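Local coordinates for protein chloride intracellular channel exc-4 (PDB 2YV9) that may insert into membranes to form chloride channels and is required to control the lumen size of the growing excretory canal in the worm, at residues Y48-I53 with G99-L104; D116-K121 with S176-R181; V138-G143 with E151-Q156; P197-I202 with T219-Y224. All coordinates share one frame; numbering follows the deposited sequence. Where two conformers were deposited one is given.

Contact 1 of 4, residues Y48-I53 with G99-L104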
loop_
_atom_site.group_PDB
_atom_site.type_symbol
_atom_site.label_atom_id
_atom_site.label_comp_id
_atom_site.label_asym_id
_atom_site.label_seq_id
_atom_site.Cartn_x
_atom_site.Cartn_y
_atom_site.Cartn_z
ATOM N N TYR A 48 6.259 13.369 -10.615
ATOM C CA TYR A 48 6.712 14.712 -11.007
ATOM C C TYR A 48 8.043 14.613 -11.749
ATOM O O TYR A 48 8.257 15.297 -12.753
ATOM C CB TYR A 48 6.845 15.681 -9.809
ATOM C CG TYR A 48 6.814 17.117 -10.264
ATOM C CD1 TYR A 48 5.629 17.859 -10.230
ATOM C CD2 TYR A 48 7.953 17.729 -10.755
ATOM C CE1 TYR A 48 5.593 19.154 -10.688
ATOM C CE2 TYR A 48 7.926 19.037 -11.210
ATOM C CZ TYR A 48 6.751 19.748 -11.179
ATOM O OH TYR A 48 6.727 21.080 -11.622
ATOM N N ALA A 49 8.938 13.752 -11.269
ATOM C CA ALA A 49 10.222 13.541 -11.963
ATOM C C ALA A 49 9.979 13.187 -13.434
ATOM O O ALA A 49 10.637 13.717 -14.341
ATOM C CB ALA A 49 11.068 12.431 -11.301
ATOM N N LEU A 50 9.031 12.294 -13.669
ATOM C CA LEU A 50 8.703 11.829 -15.034
ATOM C C LEU A 50 7.952 12.871 -15.861
ATOM O O LEU A 50 8.265 13.070 -17.061
ATOM C CB LEU A 50 7.907 10.526 -15.032
ATOM C CG LEU A 50 8.458 9.301 -14.323
ATOM C CD1 LEU A 50 7.465 8.162 -14.406
ATOM C CD2 LEU A 50 9.773 8.898 -14.982
ATOM N N TYR A 51 6.950 13.482 -15.255
ATOM C CA TYR A 51 6.247 14.679 -15.755
ATOM C C TYR A 51 7.217 15.771 -16.262
ATOM O O TYR A 51 7.094 16.231 -17.402
ATOM C CB TYR A 51 5.368 15.273 -14.661
ATOM C CG TYR A 51 4.774 16.592 -15.014
ATOM C CD1 TYR A 51 3.724 16.681 -15.929
ATOM C CD2 TYR A 51 5.255 17.768 -14.444
ATOM C CE1 TYR A 51 3.161 17.921 -16.260
ATOM C CE2 TYR A 51 4.719 19.014 -14.787
ATOM C CZ TYR A 51 3.670 19.080 -15.684
ATOM O OH TYR A 51 3.143 20.322 -16.011
ATOM N N GLU A 52 8.166 16.185 -15.427
ATOM C CA GLU A 52 8.971 17.386 -15.744
ATOM C C GLU A 52 9.908 17.156 -16.932
ATOM O O GLU A 52 10.357 18.113 -17.557
ATOM C CB GLU A 52 9.786 17.877 -14.555
ATOM C CG GLU A 52 10.903 16.957 -14.109
ATOM C CD GLU A 52 11.576 17.378 -12.791
ATOM O OE1 GLU A 52 11.138 18.364 -12.146
ATOM O OE2 GLU A 52 12.568 16.705 -12.422
ATOM N N ILE A 53 10.228 15.912 -17.228
ATOM C CA ILE A 53 11.041 15.605 -18.430
ATOM C C ILE A 53 10.209 15.164 -19.654
ATOM O O ILE A 53 10.780 14.805 -20.703
ATOM C CB ILE A 53 12.148 14.588 -18.113
ATOM C CG1 ILE A 53 11.571 13.247 -17.633
ATOM C CG2 ILE A 53 13.108 15.164 -17.048
ATOM C CD1 ILE A 53 12.648 12.194 -17.352
ATOM N N GLY A 99 5.860 -0.307 -9.199
ATOM C CA GLY A 99 6.224 -1.174 -10.350
ATOM C C GLY A 99 6.048 -0.461 -11.679
ATOM O O GLY A 99 6.898 -0.522 -12.590
ATOM N N ARG A 100 4.940 0.229 -11.811
ATOM C CA ARG A 100 4.641 0.925 -13.068
ATOM C C ARG A 100 5.601 2.122 -13.251
ATOM O O ARG A 100 6.118 2.371 -14.348
ATOM C CB ARG A 100 3.180 1.375 -13.132
ATOM C CG ARG A 100 2.818 2.120 -14.449
ATOM C CD ARG A 100 3.119 1.269 -15.714
ATOM N NE ARG A 100 2.656 2.021 -16.879
ATOM C CZ ARG A 100 3.304 2.109 -18.044
ATOM N NH1 ARG A 100 4.454 1.483 -18.238
ATOM N NH2 ARG A 100 2.791 2.869 -19.017
ATOM N N ILE A 101 5.860 2.859 -12.176
ATOM C CA ILE A 101 6.765 4.025 -12.258
ATOM C C ILE A 101 8.191 3.537 -12.519
ATOM O O ILE A 101 8.915 4.145 -13.311
ATOM C CB ILE A 101 6.658 4.925 -11.004
ATOM C CG1 ILE A 101 5.206 5.364 -10.760
ATOM C CG2 ILE A 101 7.614 6.144 -11.129
ATOM C CD1 ILE A 101 5.026 6.030 -9.374
ATOM N N PHE A 102 8.598 2.439 -11.887
ATOM C CA PHE A 102 9.915 1.824 -12.070
ATOM C C PHE A 102 10.101 1.431 -13.534
ATOM O O PHE A 102 11.198 1.638 -14.104
ATOM C CB PHE A 102 9.998 0.561 -11.216
ATOM C CG PHE A 102 11.293 -0.204 -11.351
ATOM C CD1 PHE A 102 12.281 -0.050 -10.401
ATOM C CD2 PHE A 102 11.489 -1.098 -12.378
ATOM C CE1 PHE A 102 13.477 -0.760 -10.488
ATOM C CE2 PHE A 102 12.688 -1.785 -12.488
ATOM C CZ PHE A 102 13.667 -1.622 -11.520
ATOM N N HIS A 103 9.052 0.865 -14.124
ATOM C CA HIS A 103 9.093 0.386 -15.512
ATOM C C HIS A 103 9.348 1.560 -16.425
ATOM O O HIS A 103 10.269 1.514 -17.273
ATOM C CB HIS A 103 7.790 -0.316 -15.922
ATOM C CG HIS A 103 7.821 -0.836 -17.322
ATOM N ND1 HIS A 103 7.549 -0.038 -18.418
ATOM C CD2 HIS A 103 8.157 -2.051 -17.812
ATOM C CE1 HIS A 103 7.692 -0.755 -19.520
ATOM N NE2 HIS A 103 8.066 -1.975 -19.183
ATOM N N LEU A 104 8.524 2.592 -16.285
ATOM C CA LEU A 104 8.601 3.798 -17.093
ATOM C C LEU A 104 9.968 4.491 -16.925
ATOM O O LEU A 104 10.553 4.930 -17.923
ATOM C CB LEU A 104 7.507 4.810 -16.749
ATOM C CG LEU A 104 6.115 4.514 -17.327
ATOM C CD1 LEU A 104 5.033 5.403 -16.736
ATOM C CD2 LEU A 104 6.104 4.655 -18.886
#
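Leu-50 of helix 38-52 reaches Ile-101 and Leu-104 of helix 94-107. Both helices belong to the thioredoxin-like N-terminal domain of this GST-fold protein. Helix 38-52 is the crossover of a beta-alpha-beta unit, linking the parallel strands 19-25 and 57-63.

The contact between the segments is apolar throughout and buries about 121 Å². A single methyl group does the touching from the Leu-50 side. Leu-50 CD1 lies 3.9 Å from Ile-101 CG2 and 4.1 Å from Leu-104 CB. It therefore sits across two residues one helical turn apart. The Leu-50 side chain meets that of Leu-104 at about a right angle. Ile-101 presents its CG2 branch, which lies anti to its own backbone N. Ile-101 also touches Phe-43, Glu-46 and Leu-47 of helix 38-52, and Met-82 of strand 81-84, so the seam extends beyond Leu-50.

Polar groups lie to the side of this seam. Arg-100 NH2 forms a salt bridge with Glu-84 OE2.

Helix 38-52 falls within the region predicted to become a transmembrane helix after insertion. The N-terminal domain is thought to change shape and expose hydrophobic surfaces. Such a change would probably part apolar contacts of this kind. Next to the seam, Leu-104 CG lies 3.6 Å above the guanidinium plane of Arg-100, offset toward its rim.

Contact 2 of 4, residues D116-K121 with S176-R181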
loop_
_atom_site.group_PDB
_atom_site.type_symbol
_atom_site.label_atom_id
_atom_site.label_comp_id
_atom_site.label_asym_id
_atom_site.label_seq_id
_atom_site.Cartn_x
_atom_site.Cartn_y
_atom_site.Cartn_z
ATOM N N ASP A 116 19.754 0.566 -2.006
ATOM C CA ASP A 116 20.791 0.991 -1.089
ATOM C C ASP A 116 20.306 0.642 0.302
ATOM O O ASP A 116 19.375 1.291 0.820
ATOM C CB ASP A 116 21.047 2.459 -1.208
ATOM C CG ASP A 116 22.159 2.928 -0.297
ATOM O OD1 ASP A 116 22.570 2.157 0.600
ATOM O OD2 ASP A 116 22.591 4.074 -0.463
ATOM N N PRO A 117 20.888 -0.396 0.903
ATOM C CA PRO A 117 20.403 -0.826 2.219
ATOM C C PRO A 117 20.872 0.118 3.350
ATOM O O PRO A 117 20.205 0.204 4.375
ATOM C CB PRO A 117 20.989 -2.231 2.363
ATOM C CG PRO A 117 22.273 -2.160 1.587
ATOM C CD PRO A 117 21.995 -1.243 0.416
ATOM N N SER A 118 21.936 0.872 3.119
ATOM C CA SER A 118 22.337 1.932 4.043
ATOM C C SER A 118 21.191 2.936 4.171
ATOM O O SER A 118 20.755 3.262 5.266
ATOM C CB SER A 118 23.605 2.642 3.567
ATOM O OG SER A 118 23.756 3.906 4.209
ATOM N N ALA A 119 20.707 3.396 3.031
ATOM C CA ALA A 119 19.666 4.437 2.989
ATOM C C ALA A 119 18.358 3.936 3.589
ATOM O O ALA A 119 17.681 4.646 4.363
ATOM C CB ALA A 119 19.447 4.872 1.568
ATOM N N GLU A 120 17.976 2.711 3.223
ATOM C CA GLU A 120 16.706 2.111 3.681
ATOM C C GLU A 120 16.651 1.944 5.191
ATOM O O GLU A 120 15.580 2.061 5.813
ATOM C CB GLU A 120 16.462 0.735 3.038
ATOM C CG GLU A 120 16.149 0.833 1.576
ATOM C CD GLU A 120 15.811 -0.472 0.894
ATOM O OE1 GLU A 120 15.781 -1.522 1.563
ATOM O OE2 GLU A 120 15.541 -0.417 -0.329
ATOM N N LYS A 121 17.792 1.603 5.783
ATOM C CA LYS A 121 17.854 1.476 7.239
ATOM C C LYS A 121 17.833 2.843 7.934
ATOM O O LYS A 121 17.200 3.019 8.968
ATOM C CB LYS A 121 19.126 0.694 7.641
ATOM C CG LYS A 121 19.062 -0.791 7.287
ATOM C CD LYS A 121 20.422 -1.484 7.506
ATOM C CE LYS A 121 20.739 -2.506 6.404
ATOM N NZ LYS A 121 22.214 -2.714 6.247
ATOM N N SER A 176 27.739 14.077 4.501
ATOM C CA SER A 176 29.047 14.722 4.542
ATOM C C SER A 176 30.074 13.866 3.824
ATOM O O SER A 176 30.869 14.388 3.038
ATOM C CB SER A 176 29.490 14.991 5.971
ATOM O OG SER A 176 29.472 13.810 6.732
ATOM N N GLU A 177 30.069 12.571 4.115
ATOM C CA GLU A 177 30.973 11.662 3.397
ATOM C C GLU A 177 30.640 11.498 1.908
ATOM O O GLU A 177 31.549 11.449 1.082
ATOM C CB GLU A 177 31.159 10.316 4.119
ATOM C CG GLU A 177 29.922 9.518 4.490
ATOM C CD GLU A 177 30.060 8.816 5.854
ATOM O OE1 GLU A 177 30.947 9.202 6.650
ATOM O OE2 GLU A 177 29.269 7.890 6.141
ATOM N N ARG A 178 29.361 11.441 1.554
ATOM C CA ARG A 178 28.955 11.289 0.146
ATOM C C ARG A 178 29.199 12.545 -0.688
ATOM O O ARG A 178 29.503 12.460 -1.879
ATOM C CB ARG A 178 27.487 10.860 0.043
ATOM C CG ARG A 178 27.296 9.417 0.354
ATOM C CD ARG A 178 25.914 8.843 0.009
ATOM N NE ARG A 178 25.911 7.419 0.358
ATOM C CZ ARG A 178 24.855 6.619 0.393
ATOM N NH1 ARG A 178 23.644 7.069 0.101
ATOM N NH2 ARG A 178 25.022 5.335 0.742
ATOM N N LYS A 179 29.069 13.707 -0.060
ATOM C CA LYS A 179 29.159 15.006 -0.728
ATOM C C LYS A 179 28.203 15.209 -1.911
ATOM O O LYS A 179 28.426 16.056 -2.772
ATOM C CB LYS A 179 30.626 15.270 -1.133
ATOM C CG LYS A 179 31.550 15.082 0.048
ATOM C CD LYS A 179 32.992 15.430 -0.248
ATOM C CE LYS A 179 33.780 15.592 1.046
ATOM N NZ LYS A 179 33.714 14.388 1.937
ATOM N N SER A 180 27.085 14.483 -1.880
ATOM C CA SER A 180 26.064 14.480 -2.922
ATOM C C SER A 180 24.907 15.439 -2.661
ATOM O O SER A 180 24.629 15.765 -1.519
ATOM C CB SER A 180 25.486 13.060 -3.056
ATOM O OG SER A 180 25.109 12.542 -1.831
ATOM N N ARG A 181 24.298 15.918 -3.746
ATOM C CA ARG A 181 23.159 16.835 -3.698
ATOM C C ARG A 181 21.944 16.126 -3.122
ATOM O O ARG A 181 21.203 16.692 -2.253
ATOM C CB ARG A 181 22.797 17.252 -5.119
ATOM C CG ARG A 181 21.641 18.212 -5.222
ATOM C CD ARG A 181 22.134 19.629 -5.118
ATOM N NE ARG A 181 22.790 20.032 -6.367
ATOM C CZ ARG A 181 23.672 21.026 -6.494
ATOM N NH1 ARG A 181 24.040 21.769 -5.447
ATOM N NH2 ARG A 181 24.194 21.278 -7.688
#
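Asp-116 and Arg-178 form a salt bridge between the start of helix 117-140 and the end of helix 155-178. The Arg-178 chain is extended from CG to NE and meets the carboxylate from the opposite direction. Its NH2 donates to Asp-116 OD2 at 3.0 Å, and OD2 accepts with its syn lone pair. OD2 is tilted 22° from the guanidinium plane. Arg-178 NH1 adds a weak bond to the same Asp-116 OD2 at 3.2 Å. One oxygen thus takes both donors, and the two flat groups stand 37° apart. NH1 also bonds Leu-183 O, which gives the guanidinium a second hold.

The carboxylate of Asp-116 has two jobs. Its CG is anti to the backbone N (chi1 -178°), a torsion that lets OD1 turn back to cap the helix. OD1 accepts weak bonds from Ser-118 N at 2.9 Å and Ala-119 N at 3.3 Å. Asp-116 is the N-cap, and its charge probably also suits the helix start. With an alanine here the carboxylate is gone; Arg-178 would probably be held by Leu-183 O at one end and freer to swing, and the first turn of the helix less firmly capped.

The pair lies at the surface, beside the loop that follows helix 155-178. Leu-184 of that loop touches both Asp-116 and Arg-178. Tyr-191 OH, on helix 190-210, bonds Asp-116 N, so three helices of the C-terminal domain meet around this cap.

Contact 3 of 4, residues V138-G143 with E151-Q156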
loop_
_atom_site.group_PDB
_atom_site.type_symbol
_atom_site.label_atom_id
_atom_site.label_comp_id
_atom_site.label_asym_id
_atom_site.label_seq_id
_atom_site.Cartn_x
_atom_site.Cartn_y
_atom_site.Cartn_z
ATOM N N VAL A 138 3.462 13.196 23.596
ATOM C CA VAL A 138 1.989 13.512 23.590
ATOM C C VAL A 138 1.302 12.925 24.807
ATOM O O VAL A 138 0.448 13.562 25.453
ATOM C CB VAL A 138 1.292 13.034 22.282
ATOM C CG1 VAL A 138 -0.239 12.934 22.441
ATOM C CG2 VAL A 138 1.673 13.989 21.144
ATOM N N GLU A 139 1.649 11.695 25.136
ATOM C CA GLU A 139 1.041 11.043 26.313
ATOM C C GLU A 139 1.565 11.678 27.621
ATOM O O GLU A 139 0.838 11.811 28.631
ATOM C CB GLU A 139 1.314 9.542 26.308
ATOM C CG GLU A 139 0.775 8.815 25.086
ATOM C CD GLU A 139 -0.738 8.518 25.093
ATOM O OE1 GLU A 139 -1.469 8.913 26.039
ATOM O OE2 GLU A 139 -1.184 7.833 24.136
ATOM N N PHE A 140 2.821 12.083 27.620
ATOM C CA PHE A 140 3.390 12.705 28.814
ATOM C C PHE A 140 2.712 14.036 29.103
ATOM O O PHE A 140 2.508 14.430 30.281
ATOM C CB PHE A 140 4.892 12.943 28.610
ATOM C CG PHE A 140 5.573 13.442 29.818
ATOM C CD1 PHE A 140 5.695 12.622 30.940
ATOM C CD2 PHE A 140 6.061 14.732 29.882
ATOM C CE1 PHE A 140 6.322 13.089 32.081
ATOM C CE2 PHE A 140 6.689 15.192 31.013
ATOM C CZ PHE A 140 6.811 14.377 32.115
ATOM N N ASP A 141 2.319 14.721 28.036
ATOM C CA ASP A 141 1.778 16.086 28.141
ATOM C C ASP A 141 0.261 16.081 28.351
ATOM O O ASP A 141 -0.335 17.127 28.537
ATOM C CB ASP A 141 2.128 16.917 26.912
ATOM C CG ASP A 141 3.608 17.305 26.861
ATOM O OD1 ASP A 141 4.230 17.340 27.948
ATOM O OD2 ASP A 141 4.107 17.642 25.752
ATOM N N LYS A 142 -0.344 14.904 28.321
ATOM C CA LYS A 142 -1.797 14.752 28.538
ATOM C C LYS A 142 -2.133 15.304 29.931
ATOM O O LYS A 142 -1.508 14.938 30.922
ATOM C CB LYS A 142 -2.194 13.273 28.409
ATOM C CG LYS A 142 -3.662 12.988 28.200
ATOM C CD LYS A 142 -3.887 11.491 27.933
ATOM C CE LYS A 142 -5.367 11.090 28.073
ATOM N NZ LYS A 142 -6.141 11.072 26.799
ATOM N N GLY A 143 -3.111 16.208 30.004
ATOM C CA GLY A 143 -3.522 16.787 31.291
ATOM C C GLY A 143 -2.677 17.947 31.773
ATOM O O GLY A 143 -2.686 18.294 32.952
ATOM N N GLU A 151 13.879 19.781 27.151
ATOM C CA GLU A 151 15.002 19.766 28.094
ATOM C C GLU A 151 14.583 19.317 29.495
ATOM O O GLU A 151 15.411 18.816 30.249
ATOM C CB GLU A 151 15.674 21.151 28.158
ATOM C CG GLU A 151 14.815 22.249 28.732
ATOM C CD GLU A 151 15.451 23.611 28.581
ATOM O OE1 GLU A 151 16.530 23.842 29.179
ATOM O OE2 GLU A 151 14.863 24.452 27.861
ATOM N N ASP A 152 13.300 19.461 29.824
ATOM C CA ASP A 152 12.769 19.005 31.128
ATOM C C ASP A 152 12.226 17.580 31.159
ATOM O O ASP A 152 11.642 17.169 32.165
ATOM C CB ASP A 152 11.664 19.945 31.618
ATOM C CG ASP A 152 12.127 21.374 31.726
ATOM O OD1 ASP A 152 13.322 21.562 32.022
ATOM O OD2 ASP A 152 11.297 22.296 31.519
ATOM N N LEU A 153 12.399 16.809 30.092
ATOM C CA LEU A 153 11.746 15.512 30.022
ATOM C C LEU A 153 12.503 14.478 30.813
ATOM O O LEU A 153 13.732 14.498 30.804
ATOM C CB LEU A 153 11.657 15.022 28.574
ATOM C CG LEU A 153 10.684 15.797 27.697
ATOM C CD1 LEU A 153 10.848 15.383 26.253
ATOM C CD2 LEU A 153 9.223 15.552 28.206
ATOM N N PRO A 154 11.777 13.544 31.462
ATOM C CA PRO A 154 12.447 12.465 32.191
ATOM C C PRO A 154 13.103 11.484 31.219
ATOM O O PRO A 154 12.700 11.407 30.053
ATOM C CB PRO A 154 11.294 11.794 32.948
ATOM C CG PRO A 154 10.112 12.018 32.063
ATOM C CD PRO A 154 10.307 13.395 31.498
ATOM N N ALA A 155 14.091 10.707 31.675
ATOM C CA ALA A 155 14.893 9.927 30.744
ATOM C C ALA A 155 14.124 8.987 29.812
ATOM O O ALA A 155 14.510 8.818 28.656
ATOM C CB ALA A 155 15.967 9.147 31.492
ATOM N N GLN A 156 13.038 8.364 30.295
ATOM C CA GLN A 156 12.333 7.367 29.480
ATOM C C GLN A 156 11.501 7.977 28.333
ATOM O O GLN A 156 11.140 7.243 27.396
ATOM C CB GLN A 156 11.445 6.450 30.331
ATOM C CG GLN A 156 10.083 7.043 30.744
ATOM C CD GLN A 156 10.175 8.122 31.801
ATOM O OE1 GLN A 156 11.258 8.513 32.215
ATOM N NE2 GLN A 156 9.017 8.630 32.248
#
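Pro-154 and Leu-153 both approach the Phe-140 ring obliquely. Pro-154 comes from the opposite direction, with its ring carbons against the far end of the phenyl. Phe-140 CZ is 3.7 Å from Pro-154 CD, and Phe-140 CE1 is 3.9 Å from Pro-154 CG. Leu-153 lies on the same side of the ring plane, nearer CD2 and CE2. Its CD2 methyl lies 3.7 Å from Phe-140 CD2 and 3.8 Å from Phe-140 CE2. The Phe-140 and Leu-153 side chains slide past each other in opposite directions. The ring also makes a cation-pi contact with Lys-144 and touches Ile-157, and Lys-144 NZ donates to Phe-140 O.

With chi1 at -174° the phenyl extends away from its own backbone N and over to the other segment. No hydrogen bond joins the segments. Cut back to an alanine, this position would probably leave a gap beside Pro-154 and Leu-153, and Lys-144 without its aromatic partner.

Close by, Asp-141 OD1 bonds Ser-148 OG in the connecting loop, and Glu-139 pairs with Arg-135 and also with Lys-72 of the second subunit.

Pro-154 is the N-cap residue of helix 155-178, and Phe-140 is in the last turn of helix 117-140. The contact closes the loop end of an antiparallel helix hairpin. This hairpin is part of the all-helical C-terminal domain of the GST fold.

Contact 4 of 4, residues P197-I202 with T219-Y224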
loop_
_atom_site.group_PDB
_atom_site.type_symbol
_atom_site.label_atom_id
_atom_site.label_comp_id
_atom_site.label_asym_id
_atom_site.label_seq_id
_atom_site.Cartn_x
_atom_site.Cartn_y
_atom_site.Cartn_z
ATOM N N PRO A 197 10.215 14.066 2.406
ATOM C CA PRO A 197 8.922 14.304 3.174
ATOM C C PRO A 197 9.014 13.978 4.673
ATOM O O PRO A 197 8.547 14.750 5.481
ATOM C CB PRO A 197 7.938 13.386 2.439
ATOM C CG PRO A 197 8.516 13.290 1.003
ATOM C CD PRO A 197 10.020 13.203 1.235
ATOM N N ARG A 198 9.712 12.902 5.042
ATOM C CA ARG A 198 9.871 12.555 6.462
ATOM C C ARG A 198 10.607 13.674 7.232
ATOM O O ARG A 198 10.227 14.080 8.345
ATOM C CB ARG A 198 10.448 11.173 6.629
ATOM C CG ARG A 198 9.467 10.075 6.182
ATOM C CD ARG A 198 10.092 8.656 6.136
ATOM N NE ARG A 198 9.091 7.609 5.911
ATOM C CZ ARG A 198 8.368 7.492 4.803
ATOM N NH1 ARG A 198 8.592 8.306 3.774
ATOM N NH2 ARG A 198 7.431 6.562 4.706
ATOM N N LEU A 199 11.688 14.177 6.649
ATOM C CA LEU A 199 12.406 15.259 7.272
ATOM C C LEU A 199 11.535 16.485 7.465
ATOM O O LEU A 199 11.575 17.098 8.518
ATOM C CB LEU A 199 13.669 15.585 6.493
ATOM C CG LEU A 199 14.819 14.613 6.578
ATOM C CD1 LEU A 199 15.956 14.975 5.549
ATOM C CD2 LEU A 199 15.475 14.570 8.016
ATOM N N HIS A 200 10.779 16.845 6.438
ATOM C CA HIS A 200 9.935 18.041 6.515
ATOM C C HIS A 200 8.843 17.839 7.555
ATOM O O HIS A 200 8.584 18.745 8.366
ATOM C CB HIS A 200 9.271 18.297 5.187
ATOM C CG HIS A 200 8.535 19.591 5.150
ATOM N ND1 HIS A 200 9.132 20.818 5.380
ATOM C CD2 HIS A 200 7.217 19.843 4.969
ATOM C CE1 HIS A 200 8.205 21.762 5.320
ATOM N NE2 HIS A 200 7.041 21.198 5.076
ATOM N N HIS A 201 8.235 16.653 7.588
ATOM C CA HIS A 201 7.265 16.316 8.656
ATOM C C HIS A 201 7.921 16.508 10.047
ATOM O O HIS A 201 7.344 17.109 10.979
ATOM C CB HIS A 201 6.736 14.883 8.568
ATOM C CG HIS A 201 5.720 14.668 7.499
ATOM N ND1 HIS A 201 4.677 13.773 7.641
ATOM C CD2 HIS A 201 5.542 15.278 6.301
ATOM C CE1 HIS A 201 3.948 13.793 6.536
ATOM N NE2 HIS A 201 4.435 14.710 5.713
ATOM N N ILE A 202 9.142 15.973 10.197
ATOM C CA ILE A 202 9.796 16.040 11.475
ATOM C C ILE A 202 10.037 17.513 11.831
ATOM O O ILE A 202 9.887 17.922 12.988
ATOM C CB ILE A 202 11.136 15.267 11.433
ATOM C CG1 ILE A 202 10.819 13.789 11.426
ATOM C CG2 ILE A 202 11.955 15.598 12.572
ATOM C CD1 ILE A 202 12.014 12.852 11.190
ATOM N N THR A 219 24.948 20.559 9.275
ATOM C CA THR A 219 24.944 21.415 8.097
ATOM C C THR A 219 24.645 20.706 6.775
ATOM O O THR A 219 23.986 21.267 5.887
ATOM C CB THR A 219 26.321 22.085 7.933
ATOM O OG1 THR A 219 26.780 22.504 9.216
ATOM C CG2 THR A 219 26.263 23.249 6.977
ATOM N N HIS A 220 25.185 19.488 6.613
ATOM C CA HIS A 220 24.969 18.706 5.388
ATOM C C HIS A 220 23.505 18.285 5.283
ATOM O O HIS A 220 22.921 18.317 4.213
ATOM C CB HIS A 220 25.877 17.495 5.323
ATOM C CG HIS A 220 27.286 17.855 4.948
ATOM N ND1 HIS A 220 28.166 18.382 5.865
ATOM C CD2 HIS A 220 27.894 17.930 3.744
ATOM C CE1 HIS A 220 29.300 18.682 5.246
ATOM N NE2 HIS A 220 29.149 18.441 3.955
ATOM N N LEU A 221 22.936 17.903 6.433
ATOM C CA LEU A 221 21.512 17.527 6.470
ATOM C C LEU A 221 20.678 18.735 6.108
ATOM O O LEU A 221 19.692 18.606 5.370
ATOM C CB LEU A 221 21.145 17.029 7.838
ATOM C CG LEU A 221 19.687 16.627 8.082
ATOM C CD1 LEU A 221 19.358 15.491 7.217
ATOM C CD2 LEU A 221 19.474 16.307 9.549
ATOM N N TRP A 222 21.011 19.889 6.697
ATOM C CA TRP A 222 20.221 21.105 6.430
ATOM C C TRP A 222 20.383 21.491 4.982
ATOM O O TRP A 222 19.453 21.987 4.328
ATOM C CB TRP A 222 20.602 22.231 7.381
ATOM C CG TRP A 222 19.796 22.211 8.655
ATOM C CD1 TRP A 222 20.209 21.876 9.889
ATOM C CD2 TRP A 222 18.430 22.592 8.770
ATOM N NE1 TRP A 222 19.178 22.037 10.795
ATOM C CE2 TRP A 222 18.069 22.461 10.098
ATOM C CE3 TRP A 222 17.476 23.021 7.853
ATOM C CZ2 TRP A 222 16.759 22.726 10.529
ATOM C CZ3 TRP A 222 16.202 23.287 8.275
ATOM C CH2 TRP A 222 15.858 23.159 9.574
ATOM N N ALA A 223 21.576 21.265 4.418
ATOM C CA ALA A 223 21.744 21.491 2.998
ATOM C C ALA A 223 20.844 20.599 2.097
ATOM O O ALA A 223 20.329 21.015 1.062
ATOM C CB ALA A 223 23.198 21.309 2.578
ATOM N N TYR A 224 20.647 19.370 2.529
ATOM C CA TYR A 224 19.782 18.424 1.849
ATOM C C TYR A 224 18.304 18.868 2.006
ATOM O O TYR A 224 17.509 18.803 1.057
ATOM C CB TYR A 224 20.029 17.038 2.438
ATOM C CG TYR A 224 19.169 15.929 1.929
ATOM C CD1 TYR A 224 19.475 15.243 0.746
ATOM C CD2 TYR A 224 18.033 15.507 2.649
ATOM C CE1 TYR A 224 18.685 14.276 0.283
ATOM C CE2 TYR A 224 17.231 14.482 2.157
ATOM C CZ TYR A 224 17.588 13.838 1.027
ATOM O OH TYR A 224 16.826 12.830 0.531
#
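Leu-199 of helix 190-210 and Leu-221 of helix 219-228 have the closest CA atoms of the two segments, 9.4 Å apart. At that spacing the side chains alone bridge the gap, and the contact is buried and apolar. Leu-199 points toward the other helix; its CD1 methyl meets both partners, and CD2 adds a longer approach to Leu-221. Leu-199 CD1 lies 3.8 Å from Leu-221 CD1, and Leu-199 CD2 is 4.1 Å from the same Leu-221 atom. The two leucine side chains cross obliquely. A chi1 of 178° swings Leu-221 CD1 across to Leu-199.

Both helices belong to the all-helical C-terminal domain characteristic of GST-fold proteins. Helix 190-210 is kinked at Pro-197, whose N has no bond to the turn before. Pro-197 packs on Leu-38, Gln-41 and Met-45 of helix 38-52, so this helix also faces the N-terminal domain. Helix 155-178 closes on the contact too, with Leu-168 touching Leu-199, Leu-175 touching Tyr-224, and Asp-172 OD1 bonding Leu-221 N.

Tyr-224 presents its ring edge to Leu-199. The CD1 methyl of Leu-199 lies in the ring plane, 3.6 Å from Tyr-224 CD2 and 3.7 Å from Tyr-224 CE2. The two side chains meet at about a right angle. Beyond the edge, Tyr-224 OH is hydrogen-bonded to Asp-192 OD1, a bond that would limit how far the ring can swing.

Contact 1 lies in the thioredoxin-like domain, and contacts 2, 3 and 4 in the helical domain. Contacts 2 and 3 share helices 117-140 and 155-178. They mark the two ends of this antiparallel pair, with centres 33 Å apart, and contact 3 closes within the chain span of contact 2. Contact 4 comes later in the chain. Its centre is 13 Å from that of contact 2, and the two touch where Ser-176 CA meets His-220 CD2 at 3.5 Å. Contact 1 closes first. It is 43 Å from contact 3, centre to centre, on the opposite side of the chain's centre. The domain that may enter membranes is thus well separated from the hairpin turn.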